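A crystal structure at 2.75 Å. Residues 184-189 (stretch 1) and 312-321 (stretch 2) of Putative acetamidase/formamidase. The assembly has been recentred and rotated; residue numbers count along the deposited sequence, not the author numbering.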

# COMPACT_ATOMS: atom_id res chain seq x y z
N SER B 184 -8.80 -18.92 -10.34
CA SER B 184 -9.00 -18.24 -11.62
C SER B 184 -9.28 -16.74 -11.50
O SER B 184 -9.44 -16.06 -12.51
CB SER B 184 -10.14 -18.92 -12.37
OG SER B 184 -11.34 -18.90 -11.61
N LEU B 185 -9.34 -16.23 -10.27
CA LEU B 185 -9.59 -14.81 -10.07
C LEU B 185 -8.28 -14.04 -9.83
O LEU B 185 -8.26 -12.82 -9.92
CB LEU B 185 -10.51 -14.60 -8.87
CG LEU B 185 -11.14 -13.21 -8.70
CD1 LEU B 185 -12.13 -12.95 -9.83
CD2 LEU B 185 -11.85 -13.07 -7.37
N THR B 186 -7.20 -14.77 -9.56
CA THR B 186 -5.91 -14.16 -9.24
C THR B 186 -4.82 -14.18 -10.35
O THR B 186 -4.60 -15.21 -10.98
CB THR B 186 -5.29 -14.88 -8.02
OG1 THR B 186 -6.19 -14.82 -6.91
CG2 THR B 186 -3.97 -14.26 -7.61
N PRO B 187 -4.18 -13.02 -10.61
CA PRO B 187 -3.05 -12.95 -11.53
C PRO B 187 -1.77 -13.07 -10.71
O PRO B 187 -1.75 -12.64 -9.54
CB PRO B 187 -3.14 -11.56 -12.12
CG PRO B 187 -3.75 -10.75 -11.03
CD PRO B 187 -4.66 -11.67 -10.26
N ASP B 188 -0.71 -13.62 -11.29
CA ASP B 188 0.54 -13.78 -10.55
C ASP B 188 1.68 -13.94 -11.58
O ASP B 188 1.56 -13.46 -12.71
CB ASP B 188 0.40 -14.98 -9.60
CG ASP B 188 1.30 -14.90 -8.39
OD1 ASP B 188 2.49 -14.51 -8.51
OD2 ASP B 188 0.79 -15.26 -7.30
N ASN B 189 2.78 -14.59 -11.20
CA ASN B 189 3.91 -14.78 -12.14
C ASN B 189 3.68 -15.84 -13.22
O ASN B 189 4.56 -16.10 -14.05
CB ASN B 189 5.22 -15.05 -11.38
CG ASN B 189 5.19 -16.30 -10.51
OD1 ASN B 189 4.46 -17.25 -10.78
ND2 ASN B 189 6.01 -16.31 -9.49
N GLY B 312 -3.88 -2.43 -15.62
CA GLY B 312 -4.75 -3.52 -16.05
C GLY B 312 -5.97 -3.56 -15.16
O GLY B 312 -7.00 -2.97 -15.49
N ASN B 313 -5.86 -4.25 -14.02
CA ASN B 313 -6.97 -4.35 -13.09
C ASN B 313 -6.53 -3.78 -11.76
O ASN B 313 -5.35 -3.75 -11.45
CB ASN B 313 -7.41 -5.82 -12.92
CG ASN B 313 -6.59 -6.58 -11.89
OD1 ASN B 313 -6.74 -6.37 -10.68
ND2 ASN B 313 -5.79 -7.54 -12.35
N MSE B 314 -7.49 -3.30 -10.99
CA MSE B 314 -7.17 -2.79 -9.66
C MSE B 314 -8.31 -3.26 -8.78
O MSE B 314 -8.67 -2.61 -7.82
CB MSE B 314 -6.76 -1.32 -9.75
CG MSE B 314 -7.76 -0.21 -9.52
SE MSE B 314 -6.97 1.01 -8.20
CE MSE B 314 -8.40 0.85 -6.87
N VAL B 315 -8.82 -4.45 -9.09
CA VAL B 315 -9.94 -5.05 -8.37
C VAL B 315 -9.71 -6.50 -7.90
O VAL B 315 -10.25 -6.92 -6.88
CB VAL B 315 -11.23 -5.00 -9.24
CG1 VAL B 315 -11.54 -3.56 -9.63
CG2 VAL B 315 -11.12 -5.84 -10.50
N ASP B 316 -8.92 -7.25 -8.65
CA ASP B 316 -8.67 -8.66 -8.34
C ASP B 316 -7.75 -8.82 -7.11
O ASP B 316 -7.13 -7.84 -6.68
CB ASP B 316 -8.08 -9.31 -9.60
CG ASP B 316 -9.03 -9.21 -10.81
OD1 ASP B 316 -10.26 -9.43 -10.64
OD2 ASP B 316 -8.55 -8.95 -11.93
N PRO B 317 -7.66 -10.04 -6.53
CA PRO B 317 -6.81 -10.29 -5.35
C PRO B 317 -5.42 -9.66 -5.44
O PRO B 317 -4.82 -9.33 -4.42
CB PRO B 317 -6.73 -11.81 -5.30
CG PRO B 317 -8.07 -12.23 -5.82
CD PRO B 317 -8.41 -11.26 -6.91
N LYS B 318 -4.92 -9.53 -6.66
CA LYS B 318 -3.67 -8.86 -6.96
C LYS B 318 -3.92 -7.95 -8.15
O LYS B 318 -4.59 -8.34 -9.12
CB LYS B 318 -2.55 -9.83 -7.29
CG LYS B 318 -2.06 -10.62 -6.10
CD LYS B 318 -0.88 -11.47 -6.45
CE LYS B 318 -0.36 -12.16 -5.21
NZ LYS B 318 0.85 -12.99 -5.48
N TYR B 319 -3.40 -6.73 -8.07
CA TYR B 319 -3.56 -5.79 -9.16
C TYR B 319 -2.53 -6.10 -10.22
O TYR B 319 -1.51 -6.71 -9.92
CB TYR B 319 -3.41 -4.35 -8.66
CG TYR B 319 -4.22 -4.04 -7.42
CD1 TYR B 319 -5.55 -4.42 -7.31
CD2 TYR B 319 -3.66 -3.29 -6.38
CE1 TYR B 319 -6.29 -4.12 -6.19
CE2 TYR B 319 -4.40 -2.99 -5.25
CZ TYR B 319 -5.72 -3.40 -5.17
OH TYR B 319 -6.46 -3.09 -4.06
N THR B 320 -2.79 -5.68 -11.45
CA THR B 320 -1.88 -5.95 -12.55
C THR B 320 -1.56 -4.67 -13.32
O THR B 320 -2.45 -3.90 -13.65
CB THR B 320 -2.49 -7.00 -13.50
OG1 THR B 320 -2.77 -8.19 -12.76
CG2 THR B 320 -1.53 -7.32 -14.64
N VAL B 321 -0.27 -4.50 -13.61
CA VAL B 321 0.25 -3.32 -14.30
C VAL B 321 1.23 -3.75 -15.39
O VAL B 321 2.03 -4.66 -15.18
CB VAL B 321 1.03 -2.44 -13.30
CG1 VAL B 321 1.66 -1.24 -14.00
CG2 VAL B 321 0.11 -1.98 -12.16

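A single polar link, at one end of an otherwise van der Waals contact, joins these stretches. Lys318 has chi1 in m and the remaining three torsions in t, so its extended chain delivers NZ to Asp188 OD2 at 2.9 Å, a hydrogen bond within a salt bridge. The other carboxylate oxygen is also satisfied: Asp188 OD1 accepts from the backbone N of Asn189 at 2.7 Å, so the aspartate serves its own stretch and the partner stretch at once.

Elsewhere shape does the work. The CA-to-CB bond of Pro187 points toward stretch 2, and Pro187 CG lies 3.2 Å from Lys318 O and 3.2 Å from Thr320 OG1. A proline ring suits this place because it fills space without bringing a donor of its own; Thr320 OG1 finds its hydrogen bond elsewhere in the structure. Pro317 packs against Leu185, with Leu185 CG 3.8 Å from Pro317 CD, and Pro317 CG lies 3.4 Å from Thr186 OG1, which has its hydrogen bond with a residue adjoining the stretches.

Behind the contact, stretch 2 braces itself. Asn313 OD1 accepts from Val315 N at 3.2 Å. Asp316 N also donates to Asn313 OD1, at 3.1 Å, tying down the turn that leads into Pro317, while Thr320 O receives Gly312 N at 2.8 Å. The rule is economical: prolines fill, one ion pair fastens, and the buried asparagine organises the loop.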